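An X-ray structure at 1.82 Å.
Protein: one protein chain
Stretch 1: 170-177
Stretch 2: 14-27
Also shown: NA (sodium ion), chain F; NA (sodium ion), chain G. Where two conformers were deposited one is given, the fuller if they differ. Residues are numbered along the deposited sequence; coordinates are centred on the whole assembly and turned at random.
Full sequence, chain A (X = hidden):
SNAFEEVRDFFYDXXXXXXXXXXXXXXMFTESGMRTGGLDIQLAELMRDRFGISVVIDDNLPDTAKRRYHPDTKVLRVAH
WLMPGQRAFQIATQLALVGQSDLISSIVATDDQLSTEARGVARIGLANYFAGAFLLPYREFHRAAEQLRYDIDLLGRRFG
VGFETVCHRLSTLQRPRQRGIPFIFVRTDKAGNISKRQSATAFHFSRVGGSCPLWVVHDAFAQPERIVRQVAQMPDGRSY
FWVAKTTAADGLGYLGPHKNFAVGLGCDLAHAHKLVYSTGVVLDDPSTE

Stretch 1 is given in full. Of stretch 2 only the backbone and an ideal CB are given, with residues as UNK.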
# COMPACT_ATOMS: atom_id res chain seq x y z
N LEU A 170 2.01 5.33 -3.33
CA LEU A 170 2.89 6.18 -4.13
C LEU A 170 3.85 5.34 -4.98
O LEU A 170 4.16 5.69 -6.12
CB LEU A 170 3.67 7.15 -3.23
CG LEU A 170 2.86 8.28 -2.56
CD1 LEU A 170 3.71 8.99 -1.50
CD2 LEU A 170 2.40 9.29 -3.63
N SER A 171 4.29 4.21 -4.44
CA SER A 171 5.21 3.34 -5.16
C SER A 171 4.54 2.53 -6.27
O SER A 171 5.24 1.82 -7.00
CB SER A 171 5.91 2.39 -4.18
OG SER A 171 5.08 1.27 -3.85
N THR A 172 3.22 2.61 -6.42
CA THR A 172 2.51 1.91 -7.49
C THR A 172 2.12 2.82 -8.65
O THR A 172 1.44 2.35 -9.56
CB THR A 172 1.24 1.22 -6.97
OG1 THR A 172 0.27 2.22 -6.55
CG2 THR A 172 1.56 0.28 -5.80
N LEU A 173 2.48 4.11 -8.63
CA LEU A 173 1.95 5.06 -9.62
C LEU A 173 2.73 4.96 -10.93
O LEU A 173 3.38 5.91 -11.38
CB LEU A 173 1.96 6.48 -9.06
CG LEU A 173 1.11 6.68 -7.81
CD1 LEU A 173 1.04 8.15 -7.42
CD2 LEU A 173 -0.30 6.09 -7.97
N GLN A 174 2.64 3.78 -11.56
CA GLN A 174 3.27 3.54 -12.85
C GLN A 174 2.25 3.29 -13.97
O GLN A 174 2.54 2.59 -14.94
CB GLN A 174 4.25 2.37 -12.76
CG GLN A 174 5.61 2.75 -12.16
CD GLN A 174 5.54 2.98 -10.65
OE1 GLN A 174 5.78 4.09 -10.17
NE2 GLN A 174 5.20 1.94 -9.90
N ARG A 175 1.06 3.87 -13.86
CA ARG A 175 0.09 3.72 -14.94
C ARG A 175 0.61 4.41 -16.19
O ARG A 175 1.01 5.58 -16.12
CB ARG A 175 -1.27 4.31 -14.54
CG ARG A 175 -2.33 4.25 -15.66
CD ARG A 175 -3.70 4.78 -15.18
NE ARG A 175 -4.32 3.92 -14.17
CZ ARG A 175 -5.47 4.21 -13.57
NH1 ARG A 175 -6.12 5.33 -13.90
NH2 ARG A 175 -5.98 3.39 -12.66
N PRO A 176 0.65 3.73 -17.33
CA PRO A 176 1.21 4.36 -18.53
C PRO A 176 0.49 5.67 -18.84
O PRO A 176 -0.73 5.76 -18.76
CB PRO A 176 0.98 3.31 -19.63
CG PRO A 176 0.96 2.00 -18.87
CD PRO A 176 0.26 2.33 -17.56
N ARG A 177 1.28 6.70 -19.12
CA ARG A 177 0.83 8.04 -19.48
C ARG A 177 0.27 8.80 -18.29
O ARG A 177 -0.17 9.95 -18.46
CB ARG A 177 -0.20 8.02 -20.62
CG ARG A 177 0.38 7.43 -21.91
CD ARG A 177 -0.62 7.44 -23.07
NE ARG A 177 -0.01 6.88 -24.27
CZ ARG A 177 0.02 5.57 -24.55
NH1 ARG A 177 -0.54 4.71 -23.71
NH2 ARG A 177 0.60 5.13 -25.65
N UNK A 14 6.08 -6.23 -13.48
CA UNK A 14 4.92 -5.46 -13.87
C UNK A 14 5.03 -4.00 -13.45
O UNK A 14 4.02 -3.29 -13.44
CB UNK A 14 3.66 -6.08 -13.27
N UNK A 15 6.25 -3.54 -13.12
CA UNK A 15 6.50 -2.15 -12.70
C UNK A 15 5.71 -1.78 -11.45
O UNK A 15 5.36 -0.61 -11.25
CB UNK A 15 6.15 -1.18 -13.83
N UNK A 16 5.41 -2.76 -10.60
CA UNK A 16 4.67 -2.54 -9.36
C UNK A 16 3.31 -1.89 -9.61
O UNK A 16 2.79 -1.15 -8.77
CB UNK A 16 5.49 -1.67 -8.41
N UNK A 17 2.72 -2.16 -10.78
CA UNK A 17 1.45 -1.57 -11.16
C UNK A 17 0.65 -2.63 -11.92
O UNK A 17 1.14 -3.17 -12.91
CB UNK A 17 1.65 -0.31 -12.00
N UNK A 18 -0.55 -2.94 -11.44
CA UNK A 18 -1.37 -4.02 -11.98
C UNK A 18 -2.58 -3.37 -12.64
O UNK A 18 -3.58 -3.08 -11.98
CB UNK A 18 -1.79 -5.02 -10.90
N UNK A 19 -2.51 -3.16 -13.96
CA UNK A 19 -3.45 -2.25 -14.62
C UNK A 19 -4.90 -2.71 -14.47
O UNK A 19 -5.78 -1.91 -14.14
CB UNK A 19 -3.10 -2.12 -16.10
N UNK A 20 -5.18 -3.98 -14.75
CA UNK A 20 -6.58 -4.41 -14.75
C UNK A 20 -7.21 -4.30 -13.37
O UNK A 20 -8.40 -3.97 -13.26
CB UNK A 20 -6.69 -5.85 -15.25
N UNK A 21 -6.45 -4.59 -12.31
CA UNK A 21 -6.98 -4.47 -10.96
C UNK A 21 -7.08 -3.02 -10.53
O UNK A 21 -8.03 -2.63 -9.85
CB UNK A 21 -6.11 -5.25 -9.97
N UNK A 22 -6.06 -2.22 -10.89
CA UNK A 22 -6.08 -0.80 -10.56
C UNK A 22 -7.29 -0.13 -11.20
O UNK A 22 -8.02 0.63 -10.55
CB UNK A 22 -4.79 -0.12 -11.02
N UNK A 23 -7.53 -0.41 -12.49
CA UNK A 23 -8.68 0.16 -13.19
C UNK A 23 -10.00 -0.38 -12.65
O UNK A 23 -10.99 0.35 -12.58
CB UNK A 23 -8.58 -0.13 -14.69
N UNK A 24 -10.04 -1.68 -12.30
CA UNK A 24 -11.29 -2.22 -11.76
C UNK A 24 -11.66 -1.54 -10.45
O UNK A 24 -12.83 -1.21 -10.23
CB UNK A 24 -11.17 -3.73 -11.55
N UNK A 25 -10.68 -1.31 -9.58
CA UNK A 25 -10.93 -0.62 -8.32
C UNK A 25 -11.44 0.80 -8.57
O UNK A 25 -12.43 1.24 -7.97
CB UNK A 25 -9.66 -0.59 -7.47
N UNK A 26 -10.76 1.53 -9.46
CA UNK A 26 -11.13 2.91 -9.71
C UNK A 26 -12.51 3.00 -10.34
O UNK A 26 -13.32 3.87 -9.99
CB UNK A 26 -10.09 3.59 -10.61
N UNK A 27 -12.81 2.10 -11.28
CA UNK A 27 -14.13 2.12 -11.90
C UNK A 27 -15.22 1.74 -10.89
O UNK A 27 -16.30 2.33 -10.89
CB UNK A 27 -14.16 1.17 -13.10
NA NA F . -5.53 -7.50 -19.37
NA NA G . 10.63 -1.29 -13.88

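Position 14 opens a type I' turn that closes at position 17. Its CA-to-CB bond lies out of reach of stretch 1, so nothing visible limits the choice. It is Arg14, and its guanidinium is bonded elsewhere in the structure.

Position 15 has phi/psi of 60/28, a left-handed conformation that favours glycine, asparagine or aspartate. CB points toward stretch 1, with the ideal CB 4.2 Å from Gln174 CB. A sodium ion of chain G lies a few ångströms beyond, which favours a side chain with an oxygen. The residue is Asn15. Its OD1 binds that sodium at 2.6 Å, while Gln174 NE2 donates to Asn15 O at 2.9 Å.

Position 16 is left-handed as well, at 58/29, so glycine or asparagine would again suit. The ideal CB is 3.8 Å from Ser171 O. A polar group could use the carbonyl, directly or through water. The residue is Asn16. A water accepts from Asn16 ND2 at 2.8 Å and donates to Ser171 O at 2.7 Å, bridging the stretches.

Position 17 has an extended backbone, and CB points toward stretch 1. The ideal CB is 3.6 Å from Thr172 O. The Gln174-Arg175 backbone offers a surface for a flat side chain, and Arg175 NE offers a donor further out. A long aromatic with a polar tip would use both. The residue is Tyr17, chi1 t. Arg175 CA and Gln174 C lie over one face of its ring. Arg175 NE donates to Tyr17 OH at 2.7 Å.

At position 18, the N-cap, CA-to-CB points away from stretch 1. Caps are often Ser, Thr, Asp or Asn, but stretch 1 sets no demand. It is Ile18, with no polar side-chain group to cap with.

Position 19 begins the helix with CB sideways. A side chain long enough to reach Arg175 could be polar or aromatic. It is His19. Its ND1 shares a hydrogen bond with Tyr17 OH, 2.7 Å apart.

Position 20 is out of reach, but its ideal CB is 4.6 Å from the chain F sodium. An acid or another oxygen-bearing side chain would suit. Asp20 OD2 binds that sodium at 2.3 Å. Position 21 is left open by stretch 1; Leu21 makes no contact with it.

Position 22 points its CB toward stretch 1, the ideal CB 4.1 Å from Arg175 NH2. That charge favours a short acid. It is Asp22. Arg175 NH2 and Asp22 OD1 form a salt bridge at 3.1 Å, but the hydrogen bond is weak, with an angle of 120°.

At position 23 CA-to-CB points sideways, with the ideal CB 4.8 Å from Arg175 NH2. A flexible chain could cover the guanidinium. Met23 places SD over one face, 3.6 Å from Arg175 CZ.

Positions 24 and 25 are out of reach, so most helix-compatible residues would suit; they are Ala24 and Ala25.

Position 26 points toward the same charge, which suits an acid. Glu26 OE1 accepts from Arg175 NH1 at 2.9 Å and from Arg175 NH2 at 3.0 Å, in a salt bridge.

Position 27 is likewise open. It is Arg27.

Stretch 2, residues 14-27: RNNYIHDLDMAAER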
# COMPACT_ATOMS: atom_id res chain seq x y z
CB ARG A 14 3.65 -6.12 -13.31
CG ARG A 14 3.30 -7.44 -14.05
CD ARG A 14 2.49 -8.47 -13.24
NE ARG A 14 2.35 -9.71 -14.02
CZ ARG A 14 3.32 -10.60 -14.19
NH1 ARG A 14 4.50 -10.41 -13.61
NH2 ARG A 14 3.14 -11.68 -14.95
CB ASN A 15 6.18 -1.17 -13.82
CG ASN A 15 7.02 -1.42 -15.06
OD1 ASN A 15 8.25 -1.47 -14.99
ND2 ASN A 15 6.35 -1.60 -16.20
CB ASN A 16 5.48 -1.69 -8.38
CG ASN A 16 6.71 -2.42 -7.84
OD1 ASN A 16 6.69 -3.64 -7.66
ND2 ASN A 16 7.78 -1.68 -7.59
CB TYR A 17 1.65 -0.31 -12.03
CG TYR A 17 0.35 0.17 -12.63
CD1 TYR A 17 -0.56 0.89 -11.86
CD2 TYR A 17 0.03 -0.12 -13.94
CE1 TYR A 17 -1.76 1.31 -12.39
CE2 TYR A 17 -1.18 0.29 -14.49
CZ TYR A 17 -2.07 1.00 -13.70
OH TYR A 17 -3.28 1.40 -14.22
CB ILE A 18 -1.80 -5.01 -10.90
CG1 ILE A 18 -0.62 -5.43 -10.03
CG2 ILE A 18 -2.54 -6.23 -11.53
CD1 ILE A 18 0.51 -6.17 -10.78
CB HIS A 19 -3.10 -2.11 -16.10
CG HIS A 19 -3.97 -1.14 -16.83
ND1 HIS A 19 -4.00 0.21 -16.52
CD2 HIS A 19 -4.87 -1.31 -17.83
CE1 HIS A 19 -4.86 0.82 -17.31
NE2 HIS A 19 -5.41 -0.08 -18.11
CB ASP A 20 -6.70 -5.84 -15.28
CG ASP A 20 -6.34 -5.96 -16.74
OD1 ASP A 20 -6.63 -5.02 -17.51
OD2 ASP A 20 -5.74 -6.99 -17.13
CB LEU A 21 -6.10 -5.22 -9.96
CG LEU A 21 -6.33 -6.68 -9.69
CD1 LEU A 21 -5.37 -7.08 -8.56
CD2 LEU A 21 -7.79 -6.95 -9.33
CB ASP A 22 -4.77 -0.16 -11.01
CG ASP A 22 -4.35 1.00 -10.12
OD1 ASP A 22 -5.08 2.01 -10.09
OD2 ASP A 22 -3.30 0.89 -9.45
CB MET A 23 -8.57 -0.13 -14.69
CG MET A 23 -7.39 0.55 -15.36
SD MET A 23 -7.74 2.32 -15.58
CE MET A 23 -8.93 2.28 -16.91
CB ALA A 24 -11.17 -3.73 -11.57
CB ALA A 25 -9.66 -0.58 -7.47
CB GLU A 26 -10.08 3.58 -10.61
CG GLU A 26 -10.25 5.09 -10.69
CD GLU A 26 -9.11 5.77 -11.44
OE1 GLU A 26 -8.42 5.09 -12.23
OE2 GLU A 26 -8.92 6.99 -11.23
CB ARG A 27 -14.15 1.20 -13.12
CG ARG A 27 -13.24 1.71 -14.24
CD ARG A 27 -13.32 0.89 -15.53
NE ARG A 27 -12.62 -0.39 -15.43
CZ ARG A 27 -12.09 -1.03 -16.46
NH1 ARG A 27 -12.16 -0.51 -17.68
NH2 ARG A 27 -11.48 -2.19 -16.28
O HOH W 1 7.76 1.02 -6.74
O HOH W 2 -3.26 -8.66 -17.80
O HOH W 3 11.04 0.90 -14.72
O HOH W 4 9.68 -2.39 -11.82
O HOH W 5 12.61 -1.60 -13.18
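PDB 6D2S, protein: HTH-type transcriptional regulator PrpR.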